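Local coordinates for protein oxalate biosynthetic component 1 (Burkholderia thailandensis, PDB 5IKY) that is a bifunctional enzyme of quorum sensing-dependent oxalate production, a serine hydrolase of the alpha/beta hydrolase type with an additional lyase activity, at residues A[716-719]-A[720-724]; A[851-854]-A[855-858]; A[684-687]-A[688-692]; A[533-536]-A[537-541]. All coordinates share one frame; numbering follows the deposited sequence.

Interaction 1: A[716-719]-A[720-724]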
ATOM      1  N   SER A 716      13.779  19.553  -1.726  1.00 52.62           N
ATOM      2  CA  SER A 716      15.171  19.274  -2.073  1.00 54.08           C
ATOM      3  C   SER A 716      16.139  20.165  -1.304  1.00 54.96           C
ATOM      4  O   SER A 716      17.172  19.698  -0.825  1.00 65.99           O
ATOM      5  CB  SER A 716      15.394  19.440  -3.576  1.00 52.83           C
ATOM      6  OG  SER A 716      14.717  18.428  -4.303  1.00 57.63           O
ATOM      7  N   ALA A 717      15.799  21.446  -1.188  1.00 59.72           N
ATOM      8  CA  ALA A 717      16.624  22.392  -0.442  1.00 60.03           C
ATOM      9  C   ALA A 717      16.741  21.975   1.021  1.00 63.42           C
ATOM     10  O   ALA A 717      17.821  22.041   1.609  1.00 55.82           O
ATOM     11  CB  ALA A 717      16.054  23.797  -0.548  1.00 48.90           C
ATOM     12  N   THR A 718      15.625  21.541   1.599  1.00 53.01           N
ATOM     13  CA  THR A 718      15.609  21.083   2.982  1.00 46.54           C
ATOM     14  C   THR A 718      16.518  19.871   3.162  1.00 62.65           C
ATOM     15  O   THR A 718      17.293  19.801   4.115  1.00 47.15           O
ATOM     16  CB  THR A 718      14.186  20.718   3.444  1.00 45.36           C
ATOM     17  OG1 THR A 718      13.293  21.798   3.152  1.00 50.80           O
ATOM     18  CG2 THR A 718      14.167  20.439   4.937  1.00 50.06           C
ATOM     19  N   MET A 719      16.424  18.923   2.234  1.00 54.25           N
ATOM     20  CA  MET A 719      17.237  17.714   2.295  1.00 52.43           C
ATOM     21  C   MET A 719      18.712  18.049   2.090  1.00 58.46           C
ATOM     22  O   MET A 719      19.585  17.465   2.732  1.00 52.42           O
ATOM     23  CB  MET A 719      16.767  16.695   1.254  1.00 47.37           C
ATOM     24  CG  MET A 719      15.369  16.144   1.512  1.00 46.20           C
ATOM     25  SD  MET A 719      15.283  15.063   2.955  1.00 63.02           S
ATOM     26  CE  MET A 719      15.878  13.519   2.267  1.00 46.15           C
ATOM     27  N   ALA A 720      18.983  19.000   1.203  1.00 55.55           N
ATOM     28  CA  ALA A 720      20.350  19.441   0.944  1.00 61.87           C
ATOM     29  C   ALA A 720      20.973  20.046   2.199  1.00 64.01           C
ATOM     30  O   ALA A 720      22.144  19.813   2.498  1.00 67.00           O
ATOM     31  CB  ALA A 720      20.376  20.445  -0.197  1.00 51.34           C
ATOM     32  N   LEU A 721      20.177  20.819   2.929  1.00 56.16           N
ATOM     33  CA  LEU A 721      20.635  21.470   4.151  1.00 55.59           C
ATOM     34  C   LEU A 721      20.846  20.462   5.275  1.00 59.89           C
ATOM     35  O   LEU A 721      21.817  20.553   6.026  1.00 64.33           O
ATOM     36  CB  LEU A 721      19.638  22.543   4.590  1.00 57.34           C
ATOM     37  CG  LEU A 721      19.591  23.790   3.706  1.00 50.09           C
ATOM     38  CD1 LEU A 721      18.441  24.696   4.105  1.00 55.71           C
ATOM     39  CD2 LEU A 721      20.912  24.527   3.794  1.00 55.76           C
ATOM     40  N   LEU A 722      19.929  19.507   5.386  1.00 59.62           N
ATOM     41  CA  LEU A 722      20.017  18.475   6.415  1.00 53.60           C
ATOM     42  C   LEU A 722      21.266  17.618   6.240  1.00 61.70           C
ATOM     43  O   LEU A 722      21.978  17.341   7.205  1.00 66.63           O
ATOM     44  CB  LEU A 722      18.771  17.591   6.396  1.00 50.20           C
ATOM     45  CG  LEU A 722      17.488  18.246   6.905  1.00 51.22           C
ATOM     46  CD1 LEU A 722      16.306  17.295   6.775  1.00 49.79           C
ATOM     47  CD2 LEU A 722      17.669  18.698   8.340  1.00 46.25           C
ATOM     48  N   TYR A 723      21.530  17.201   5.006  1.00 50.08           N
ATOM     49  CA  TYR A 723      22.714  16.396   4.719  1.00 58.59           C
ATOM     50  C   TYR A 723      23.990  17.223   4.828  1.00 57.79           C
ATOM     51  O   TYR A 723      25.064  16.682   5.077  1.00 61.24           O
ATOM     52  CB  TYR A 723      22.614  15.759   3.333  1.00 54.61           C
ATOM     53  CG  TYR A 723      21.881  14.438   3.342  1.00 58.04           C
ATOM     54  CD1 TYR A 723      22.393  13.349   4.037  1.00 56.83           C
ATOM     55  CD2 TYR A 723      20.681  14.276   2.660  1.00 49.92           C
ATOM     56  CE1 TYR A 723      21.731  12.140   4.059  1.00 61.79           C
ATOM     57  CE2 TYR A 723      20.011  13.066   2.672  1.00 63.48           C
ATOM     58  CZ  TYR A 723      20.544  12.000   3.372  1.00 66.42           C
ATOM     59  OH  TYR A 723      19.889  10.791   3.392  1.00 68.33           O
ATOM     60  N   HIS A 724      23.866  18.533   4.637  1.00 66.09           N
ATOM     61  CA  HIS A 724      24.990  19.441   4.823  1.00 55.73           C
ATOM     62  C   HIS A 724      25.478  19.381   6.266  1.00 61.48           C
ATOM     63  O   HIS A 724      26.668  19.200   6.524  1.00 54.90           O
ATOM     64  CB  HIS A 724      24.593  20.870   4.452  1.00 61.37           C
ATOM     65  CG  HIS A 724      25.728  21.846   4.485  1.00 65.13           C
ATOM     66  ND1 HIS A 724      26.339  22.244   5.656  1.00 85.26           N
ATOM     67  CD2 HIS A 724      26.355  22.514   3.489  1.00 96.05           C
ATOM     68  CE1 HIS A 724      27.299  23.109   5.377  1.00 76.27           C
ATOM     69  NE2 HIS A 724      27.328  23.291   4.070  1.00 82.85           N
TER

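Interaction 2: A[851-854]-A[855-858]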
ATOM      1  N   SER A 851      28.310  13.794   1.633  1.00 73.84           N
ATOM      2  CA  SER A 851      28.839  14.786   0.705  1.00 73.50           C
ATOM      3  C   SER A 851      28.164  14.653  -0.656  1.00 77.25           C
ATOM      4  O   SER A 851      27.788  15.647  -1.276  1.00 76.65           O
ATOM      5  CB  SER A 851      30.357  14.637   0.553  1.00 67.52           C
ATOM      6  OG  SER A 851      31.003  14.579   1.814  1.00 74.31           O
ATOM      7  N   MET A 852      28.012  13.413  -1.111  1.00 74.00           N
ATOM      8  CA  MET A 852      27.409  13.140  -2.409  1.00 71.91           C
ATOM      9  C   MET A 852      25.898  13.344  -2.373  1.00 73.33           C
ATOM     10  O   MET A 852      25.300  13.798  -3.349  1.00 69.34           O
ATOM     11  CB  MET A 852      27.740  11.714  -2.861  1.00 76.46           C
ATOM     12  CG  MET A 852      29.234  11.406  -2.953  1.00 76.90           C
ATOM     13  SD  MET A 852      30.055  12.141  -4.383  1.00105.07           S
ATOM     14  CE  MET A 852      30.607  13.715  -3.725  1.00 87.37           C
ATOM     15  N   LEU A 853      25.287  13.003  -1.243  1.00 71.22           N
ATOM     16  CA  LEU A 853      23.852  13.180  -1.070  1.00 69.41           C
ATOM     17  C   LEU A 853      23.486  14.661  -1.077  1.00 60.61           C
ATOM     18  O   LEU A 853      22.480  15.055  -1.668  1.00 56.41           O
ATOM     19  CB  LEU A 853      23.383  12.514   0.225  1.00 69.94           C
ATOM     20  CG  LEU A 853      23.314  10.986   0.165  1.00 72.65           C
ATOM     21  CD1 LEU A 853      23.092  10.386   1.534  1.00 86.10           C
ATOM     22  CD2 LEU A 853      22.207  10.561  -0.759  1.00 66.56           C
ATOM     23  N   HIS A 854      24.302  15.479  -0.422  1.00 60.93           N
ATOM     24  CA  HIS A 854      24.087  16.921  -0.432  1.00 67.18           C
ATOM     25  C   HIS A 854      24.172  17.465  -1.849  1.00 67.15           C
ATOM     26  O   HIS A 854      23.310  18.225  -2.284  1.00 65.69           O
ATOM     27  CB  HIS A 854      25.102  17.640   0.451  1.00 61.65           C
ATOM     28  CG  HIS A 854      25.152  19.117   0.219  1.00 69.23           C
ATOM     29  ND1 HIS A 854      24.234  19.988   0.767  1.00 61.51           N
ATOM     30  CD2 HIS A 854      25.997  19.876  -0.519  1.00 63.95           C
ATOM     31  CE1 HIS A 854      24.517  21.221   0.383  1.00 65.08           C
ATOM     32  NE2 HIS A 854      25.581  21.180  -0.398  1.00 78.17           N
ATOM     33  N   ASN A 855      25.225  17.070  -2.558  1.00 65.77           N
ATOM     34  CA  ASN A 855      25.418  17.461  -3.948  1.00 63.82           C
ATOM     35  C   ASN A 855      24.211  17.091  -4.800  1.00 70.24           C
ATOM     36  O   ASN A 855      23.752  17.876  -5.632  1.00 65.17           O
ATOM     37  CB  ASN A 855      26.679  16.804  -4.508  1.00 70.19           C
ATOM     38  CG  ASN A 855      26.911  17.143  -5.961  1.00 83.66           C
ATOM     39  OD1 ASN A 855      26.695  16.316  -6.847  1.00 86.28           O
ATOM     40  ND2 ASN A 855      27.351  18.367  -6.217  1.00 90.25           N
ATOM     41  N   ARG A 856      23.703  15.886  -4.566  1.00 66.97           N
ATOM     42  CA  ARG A 856      22.521  15.371  -5.243  1.00 57.53           C
ATOM     43  C   ARG A 856      21.320  16.302  -5.076  1.00 66.31           C
ATOM     44  O   ARG A 856      20.724  16.747  -6.057  1.00 54.30           O
ATOM     45  CB  ARG A 856      22.186  13.979  -4.701  1.00 56.27           C
ATOM     46  CG  ARG A 856      21.956  12.916  -5.755  1.00 55.11           C
ATOM     47  CD  ARG A 856      21.715  11.561  -5.102  1.00 57.04           C
ATOM     48  NE  ARG A 856      20.567  11.590  -4.197  1.00 81.93           N
ATOM     49  CZ  ARG A 856      20.203  10.576  -3.419  1.00 75.88           C
ATOM     50  NH1 ARG A 856      20.894   9.446  -3.429  1.00 71.38           N
ATOM     51  NH2 ARG A 856      19.146  10.692  -2.626  1.00 81.34           N
ATOM     52  N   PHE A 857      20.974  16.594  -3.825  1.00 53.20           N
ATOM     53  CA  PHE A 857      19.813  17.424  -3.517  1.00 64.94           C
ATOM     54  C   PHE A 857      20.024  18.889  -3.885  1.00 69.30           C
ATOM     55  O   PHE A 857      19.078  19.583  -4.254  1.00 70.82           O
ATOM     56  CB  PHE A 857      19.458  17.310  -2.034  1.00 51.02           C
ATOM     57  CG  PHE A 857      18.790  16.015  -1.670  1.00 53.71           C
ATOM     58  CD1 PHE A 857      17.496  15.751  -2.087  1.00 49.34           C
ATOM     59  CD2 PHE A 857      19.451  15.065  -0.908  1.00 50.32           C
ATOM     60  CE1 PHE A 857      16.875  14.564  -1.754  1.00 48.64           C
ATOM     61  CE2 PHE A 857      18.835  13.874  -0.573  1.00 59.18           C
ATOM     62  CZ  PHE A 857      17.545  13.623  -0.996  1.00 55.27           C
ATOM     63  N   ALA A 858      21.261  19.360  -3.776  1.00 64.50           N
ATOM     64  CA  ALA A 858      21.581  20.731  -4.149  1.00 63.72           C
ATOM     65  C   ALA A 858      21.407  20.920  -5.652  1.00 65.10           C
ATOM     66  O   ALA A 858      21.004  21.989  -6.111  1.00 60.64           O
ATOM     67  CB  ALA A 858      22.997  21.086  -3.725  1.00 55.51           C
TER

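Interaction 3: A[684-687]-A[688-692]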
ATOM      1  N   LEU A 684      23.198  14.707  15.594  1.00 68.29           N
ATOM      2  CA  LEU A 684      23.503  13.879  14.432  1.00 57.56           C
ATOM      3  C   LEU A 684      22.462  12.774  14.272  1.00 60.78           C
ATOM      4  O   LEU A 684      22.032  12.471  13.159  1.00 59.85           O
ATOM      5  CB  LEU A 684      24.907  13.282  14.545  1.00 61.51           C
ATOM      6  CG  LEU A 684      25.334  12.286  13.462  1.00 62.65           C
ATOM      7  CD1 LEU A 684      25.074  12.839  12.069  1.00 66.47           C
ATOM      8  CD2 LEU A 684      26.805  11.941  13.624  1.00 58.36           C
ATOM      9  N   ARG A 685      22.052  12.180  15.388  1.00 57.77           N
ATOM     10  CA  ARG A 685      21.044  11.128  15.356  1.00 57.65           C
ATOM     11  C   ARG A 685      19.701  11.700  14.920  1.00 60.02           C
ATOM     12  O   ARG A 685      18.913  11.020  14.259  1.00 62.05           O
ATOM     13  CB  ARG A 685      20.921  10.445  16.721  1.00 60.39           C
ATOM     14  CG  ARG A 685      22.220   9.826  17.226  1.00 67.43           C
ATOM     15  CD  ARG A 685      21.970   8.790  18.317  1.00 68.35           C
ATOM     16  NE  ARG A 685      21.313   9.365  19.488  1.00 71.72           N
ATOM     17  CZ  ARG A 685      21.956   9.898  20.522  1.00 73.96           C
ATOM     18  NH1 ARG A 685      23.281   9.935  20.533  1.00 72.49           N
ATOM     19  NH2 ARG A 685      21.271  10.397  21.543  1.00 76.07           N
ATOM     20  N   CYS A 686      19.452  12.955  15.285  1.00 59.75           N
ATOM     21  CA  CYS A 686      18.217  13.630  14.902  1.00 63.49           C
ATOM     22  C   CYS A 686      18.173  13.861  13.398  1.00 72.28           C
ATOM     23  O   CYS A 686      17.152  13.611  12.754  1.00 63.60           O
ATOM     24  CB  CYS A 686      18.075  14.961  15.637  1.00 72.48           C
ATOM     25  SG  CYS A 686      16.614  15.920  15.150  1.00 63.98           S
ATOM     26  N   LEU A 687      19.285  14.344  12.850  1.00 56.99           N
ATOM     27  CA  LEU A 687      19.400  14.585  11.416  1.00 53.05           C
ATOM     28  C   LEU A 687      19.165  13.303  10.627  1.00 56.13           C
ATOM     29  O   LEU A 687      18.471  13.309   9.608  1.00 56.04           O
ATOM     30  CB  LEU A 687      20.774  15.163  11.073  1.00 55.54           C
ATOM     31  CG  LEU A 687      21.066  16.585  11.555  1.00 65.36           C
ATOM     32  CD1 LEU A 687      22.531  16.924  11.347  1.00 63.96           C
ATOM     33  CD2 LEU A 687      20.177  17.583  10.840  1.00 47.83           C
ATOM     34  N   GLU A 688      19.748  12.207  11.107  1.00 54.88           N
ATOM     35  CA  GLU A 688      19.594  10.907  10.462  1.00 55.80           C
ATOM     36  C   GLU A 688      18.137  10.468  10.476  1.00 56.30           C
ATOM     37  O   GLU A 688      17.657   9.848   9.529  1.00 72.05           O
ATOM     38  CB  GLU A 688      20.467   9.853  11.148  1.00 62.63           C
ATOM     39  CG  GLU A 688      21.955   9.983  10.860  1.00 75.11           C
ATOM     40  CD  GLU A 688      22.752   8.795  11.368  1.00 87.23           C
ATOM     41  OE1 GLU A 688      22.207   8.010  12.171  1.00 88.17           O
ATOM     42  OE2 GLU A 688      23.925   8.646  10.960  1.00 92.81           O
ATOM     43  N   TYR A 689      17.441  10.797  11.558  1.00 53.40           N
ATOM     44  CA  TYR A 689      16.023  10.497  11.677  1.00 48.46           C
ATOM     45  C   TYR A 689      15.207  11.314  10.680  1.00 51.48           C
ATOM     46  O   TYR A 689      14.358  10.775   9.971  1.00 52.35           O
ATOM     47  CB  TYR A 689      15.543  10.761  13.108  1.00 47.80           C
ATOM     48  CG  TYR A 689      14.039  10.746  13.274  1.00 53.90           C
ATOM     49  CD1 TYR A 689      13.324   9.560  13.185  1.00 59.91           C
ATOM     50  CD2 TYR A 689      13.338  11.917  13.533  1.00 56.68           C
ATOM     51  CE1 TYR A 689      11.950   9.541  13.339  1.00 59.65           C
ATOM     52  CE2 TYR A 689      11.965  11.907  13.690  1.00 60.11           C
ATOM     53  CZ  TYR A 689      11.277  10.717  13.593  1.00 60.57           C
ATOM     54  OH  TYR A 689       9.912  10.703  13.749  1.00 60.25           O
ATOM     55  N   LEU A 690      15.481  12.615  10.622  1.00 54.58           N
ATOM     56  CA  LEU A 690      14.733  13.525   9.758  1.00 52.61           C
ATOM     57  C   LEU A 690      14.794  13.137   8.282  1.00 52.44           C
ATOM     58  O   LEU A 690      13.770  13.118   7.603  1.00 51.77           O
ATOM     59  CB  LEU A 690      15.240  14.957   9.932  1.00 48.06           C
ATOM     60  CG  LEU A 690      14.816  15.673  11.215  1.00 58.66           C
ATOM     61  CD1 LEU A 690      15.493  17.030  11.313  1.00 45.94           C
ATOM     62  CD2 LEU A 690      13.303  15.820  11.270  1.00 42.47           C
ATOM     63  N   VAL A 691      15.988  12.822   7.788  1.00 48.96           N
ATOM     64  CA  VAL A 691      16.150  12.475   6.379  1.00 54.47           C
ATOM     65  C   VAL A 691      15.582  11.092   6.067  1.00 56.83           C
ATOM     66  O   VAL A 691      15.528  10.683   4.908  1.00 61.74           O
ATOM     67  CB  VAL A 691      17.627  12.517   5.947  1.00 57.15           C
ATOM     68  CG1 VAL A 691      18.164  13.938   6.030  1.00 54.06           C
ATOM     69  CG2 VAL A 691      18.459  11.568   6.796  1.00 59.23           C
ATOM     70  N   GLY A 692      15.160  10.379   7.108  1.00 53.48           N
ATOM     71  CA  GLY A 692      14.573   9.062   6.944  1.00 44.36           C
ATOM     72  C   GLY A 692      13.055   9.073   6.966  1.00 52.55           C
ATOM     73  O   GLY A 692      12.415   8.056   6.699  1.00 57.35           O
TER

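Interaction 4: A[533-536]-A[537-541]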
ATOM      1  N   ALA A 533       4.525  16.011  10.126  1.00 45.89           N
ATOM      2  CA  ALA A 533       4.465  17.350  10.699  1.00 58.20           C
ATOM      3  C   ALA A 533       5.845  17.814  11.158  1.00 55.56           C
ATOM      4  O   ALA A 533       6.193  18.988  11.021  1.00 49.32           O
ATOM      5  CB  ALA A 533       3.485  17.387  11.855  1.00 37.86           C
ATOM      6  N   LEU A 534       6.627  16.887  11.700  1.00 48.65           N
ATOM      7  CA  LEU A 534       7.954  17.217  12.206  1.00 46.71           C
ATOM      8  C   LEU A 534       8.897  17.598  11.069  1.00 54.25           C
ATOM      9  O   LEU A 534       9.688  18.534  11.200  1.00 46.19           O
ATOM     10  CB  LEU A 534       8.531  16.048  13.006  1.00 49.04           C
ATOM     11  CG  LEU A 534       9.848  16.350  13.728  1.00 55.35           C
ATOM     12  CD1 LEU A 534       9.660  17.484  14.722  1.00 41.33           C
ATOM     13  CD2 LEU A 534      10.374  15.108  14.425  1.00 46.62           C
ATOM     14  N   PHE A 535       8.806  16.880   9.953  1.00 48.63           N
ATOM     15  CA  PHE A 535       9.628  17.183   8.785  1.00 41.12           C
ATOM     16  C   PHE A 535       9.274  18.549   8.197  1.00 45.78           C
ATOM     17  O   PHE A 535      10.160  19.319   7.818  1.00 48.83           O
ATOM     18  CB  PHE A 535       9.476  16.099   7.714  1.00 47.42           C
ATOM     19  CG  PHE A 535      10.404  16.276   6.543  1.00 51.87           C
ATOM     20  CD1 PHE A 535      11.707  15.800   6.594  1.00 43.82           C
ATOM     21  CD2 PHE A 535       9.980  16.927   5.395  1.00 48.08           C
ATOM     22  CE1 PHE A 535      12.566  15.970   5.522  1.00 49.32           C
ATOM     23  CE2 PHE A 535      10.835  17.100   4.321  1.00 48.72           C
ATOM     24  CZ  PHE A 535      12.128  16.620   4.384  1.00 56.05           C
ATOM     25  N   ARG A 536       7.981  18.845   8.116  1.00 40.36           N
ATOM     26  CA  ARG A 536       7.525  20.141   7.615  1.00 55.18           C
ATOM     27  C   ARG A 536       7.924  21.268   8.562  1.00 56.43           C
ATOM     28  O   ARG A 536       8.071  22.417   8.146  1.00 52.58           O
ATOM     29  CB  ARG A 536       6.011  20.136   7.410  1.00 44.65           C
ATOM     30  CG  ARG A 536       5.562  19.365   6.183  1.00 45.26           C
ATOM     31  CD  ARG A 536       4.069  19.141   6.202  1.00 39.38           C
ATOM     32  NE  ARG A 536       3.591  18.529   4.970  1.00 53.36           N
ATOM     33  CZ  ARG A 536       2.383  17.997   4.830  1.00 49.00           C
ATOM     34  NH1 ARG A 536       1.541  18.000   5.852  1.00 53.43           N
ATOM     35  NH2 ARG A 536       2.023  17.456   3.674  1.00 61.91           N
ATOM     36  N   GLN A 537       8.097  20.928   9.834  1.00 40.64           N
ATOM     37  CA  GLN A 537       8.565  21.884  10.827  1.00 53.28           C
ATOM     38  C   GLN A 537      10.035  22.230  10.576  1.00 58.80           C
ATOM     39  O   GLN A 537      10.464  23.366  10.797  1.00 56.81           O
ATOM     40  CB  GLN A 537       8.364  21.323  12.237  1.00 49.84           C
ATOM     41  CG  GLN A 537       8.605  22.322  13.349  1.00 62.64           C
ATOM     42  CD  GLN A 537       8.436  21.711  14.724  1.00 75.52           C
ATOM     43  OE1 GLN A 537       7.645  20.785  14.914  1.00 64.65           O
ATOM     44  NE2 GLN A 537       9.185  22.223  15.694  1.00 84.19           N
ATOM     45  N   ALA A 538      10.802  21.247  10.107  1.00 46.80           N
ATOM     46  CA  ALA A 538      12.204  21.465   9.753  1.00 47.32           C
ATOM     47  C   ALA A 538      12.299  22.230   8.455  1.00 51.38           C
ATOM     48  O   ALA A 538      13.130  23.126   8.304  1.00 57.75           O
ATOM     49  CB  ALA A 538      12.951  20.143   9.645  1.00 47.89           C
ATOM     50  N   GLU A 539      11.435  21.863   7.517  1.00 50.62           N
ATOM     51  CA  GLU A 539      11.355  22.538   6.236  1.00 53.43           C
ATOM     52  C   GLU A 539      11.063  24.020   6.444  1.00 58.40           C
ATOM     53  O   GLU A 539      11.644  24.879   5.778  1.00 67.24           O
ATOM     54  CB  GLU A 539      10.281  21.880   5.375  1.00 47.79           C
ATOM     55  CG  GLU A 539      10.181  22.401   3.965  1.00 67.02           C
ATOM     56  CD  GLU A 539       9.268  21.543   3.118  1.00 92.02           C
ATOM     57  OE1 GLU A 539       8.353  22.101   2.477  1.00109.59           O
ATOM     58  OE2 GLU A 539       9.465  20.308   3.088  1.00 77.66           O
ATOM     59  N   ALA A 540      10.182  24.309   7.398  1.00 54.27           N
ATOM     60  CA  ALA A 540       9.823  25.685   7.727  1.00 53.78           C
ATOM     61  C   ALA A 540      10.975  26.424   8.405  1.00 50.59           C
ATOM     62  O   ALA A 540      11.228  27.590   8.114  1.00 51.19           O
ATOM     63  CB  ALA A 540       8.587  25.710   8.615  1.00 42.36           C
ATOM     64  N   ALA A 541      11.670  25.741   9.307  1.00 59.32           N
ATOM     65  CA  ALA A 541      12.754  26.364  10.065  1.00 53.47           C
ATOM     66  C   ALA A 541      13.965  26.694   9.193  1.00 46.67           C
ATOM     67  O   ALA A 541      14.757  27.573   9.530  1.00 57.22           O
ATOM     68  CB  ALA A 541      13.170  25.464  11.220  1.00 50.82           C
TER

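Interaction 1: A[716-719]-A[720-724]
Met719 and Tyr723 stand one turn apart on the alpha-helix 715-734, in the cap domain, and their side chains run side by side in the same direction. The evidence for contact is a loose apolar approach: the methyl CE of Met719 lies 4.2 Å from CE2 of the Tyr723 ring. Met719 reaches it with a folded chain. CG is anti to the carbonyl carbon (chi1 -66°), and two further bends, at chi2 and chi3, bring CE alongside the phenol. CD2 of Tyr723, the ring carbon next to CE2, comes to 3.4 Å from Met719 O, which lies oblique to the ring.

Leu721 and Leu722 follow one rule on different sides of the helix. Each has CG anti to its own carbonyl carbon, which sets that carbon beside the carbonyl oxygen one turn back: Leu721 CG is 3.3 Å from Ala717 O. Thr718 adds its methyl to the Leu722 side, CG2 lying 4.2 Å from Leu722 CD1, while its hydroxyl OG1 bonds to the carbonyl of Arg714 in the preceding turn. Phe857 of helix 849-860 packs on Ala720 and Met719. Leu722 instead meets Leu687 and Leu690 of helix 682-690, and Met719 also touches Phe535.

Four successive i to i+4 backbone bonds hold the turns on which these side chains stand. In one of them Leu722 N donates to Thr718 O at 2.9 Å, with an N-H...O angle of 157°, and the same oxygen lies 3.2 Å from Leu722 CG.

Interaction 2: A[851-854]-A[855-858]
Leu853 and Arg856 lie side by side, three residues apart on helix 849-860, and the methyl CD2 of the leucine sits over one face of the guanidinium, 3.1 Å above its plane and shifted toward the rim. The nearest guanidinium atom is NH1, 3.2 Å from Leu853 CD2; that is short for carbon and nitrogen, so the exact tightness is doubtful at this resolution. Arg856 gets there through an unusual first torsion (chi1 -130°, away from the staggered values) and a bend at chi3.

A second pair uses a ring. With His854 CG anti to the backbone N (chi1 166°), the imidazole swings toward the later turn and presents a face to the methyl of Ala858, whose CB is 4.2 Å from His854 NE2. Phe857 runs its ring past the preceding turn, CD2 standing 3.1 Å from Leu853 O.

Behind these side chains the helix supplies i to i+4 bonds; Ala858 N reaches His854 O at 2.8 Å. Further out, His854 ND1 is hydrogen-bonded to the carbonyl of Ala720, and its ring meets His724 edge-to-face, two contacts that hold the imidazole's rotation. Asn855 is held by its OD1, which accepts a bond from Gln943 NE2. Thus helix 849-860 is flanked by helix 715-734, which also receives Leu853 on Tyr723, and by helix 937-955.

Interaction 3: A[684-687]-A[688-692]
Cys686 with Leu690, and Leu684 with Glu688, are i to i+4 side-chain neighbours on helix 682-690 of the cap domain, so this is local packing along a single short helix. The sulfur carries the first pair: Cys686 SG is 4.1 Å from Leu690 CD1. SG stands anti to the backbone N (chi1 177°), which turns it toward the later residue, and Leu690 brings CD1 to meet it. The backbone bond beneath the pair runs from Leu690 N to Cys686 O at 2.9 Å.

In the second pair Leu684 CD1 lies 4.4 Å from Glu688 CG, only a light touch. The same CG approaches the backbone more closely, at 3.4 Å from Leu684 O. The aliphatic part of Glu688 leans back over the Leu684 carbonyl and outward, while its carboxylate extends beyond, where OE2 forms a salt bridge with Lys680; Arg685 is paired in the same way with Glu572.

After these turns Val691 still donates to Leu687 O, and its CG2, in the crowded position between backbone N and carbonyl carbon, comes to 3.3 Å from that oxygen. Gly692 N then bonds Tyr689 O at 3.0 Å, a tighter i to i+3 turn. Tyr689 places its ring so that Cys686 O lies at the edge, near the ring plane.

Around the helix, helix 562-579 takes Cys686 and Tyr689, the latter's ring meeting that of Tyr568. Helix 715-734 receives Leu687 on Ala725 and Leu729, and helix 530-541 meets Tyr689 through Asp531 and Leu534.

Interaction 4: A[533-536]-A[537-541]
Phe535 and Glu539 both carry CG anti to the backbone N (chi1 -174° in each), and from successive turns of helix 530-541 the two side chains cross obliquely. The carboxylate chain is extended beyond CG, bringing OE2 of Glu539 to 3.7 Å from CE2 of Phe535. Ring and carboxylate planes stand almost perpendicular, 89° apart, and the oxygen sits oblique to the ring. Leu534 and Gln537, three residues apart and likewise anti at chi1, make a similar pair: Leu534 CD1 is 3.9 Å from Gln537 OE1.

The backbone beneath is partly bifurcated. Gln537 N donates to Ala533 O at 3.0 Å and, weakly, to Leu534 O at 3.2 Å, whereas Glu539 N makes a straighter single bond to Phe535 O at 2.9 Å. Phe535 also packs on Pro694 and Leu709, and Leu534 on helix 562-579.

The side-chain pairs are therefore van der Waals contacts between a hydrocarbon and an oxygen. Arg536 offers Glu539 no direct pairing, its NE being 6.4 Å from Glu539 OE2; its NH2 instead salt-bridges Asp523. Nearby Arg536, and Arg714 on which Glu539 packs, would probably favour the ionised carboxylate; the helix's carboxyl end would work against it.

Along the chain the order is interaction 4, 3, 1, 2, each on one helix: 530-541, 682-690, 715-734 and 849-860. Interaction 1 is the common neighbour, its centre about 8 Å from that of interaction 2, 11 Å from interaction 3 and 12 Å from interaction 4. Interactions 3 and 4 also touch, with Leu690 O 3.5 Å from Phe535 CD1. Interaction 2 touches neither; its nearest atoms stay about 7 Å from interaction 3 and about 8 Å from interaction 4. Interactions 1 and 3 belong to the cap domain and interaction 2 to the alpha/beta-hydrolase-like C-terminal part, so the packing of helix 715-734 on 849-860 is a contact between the two.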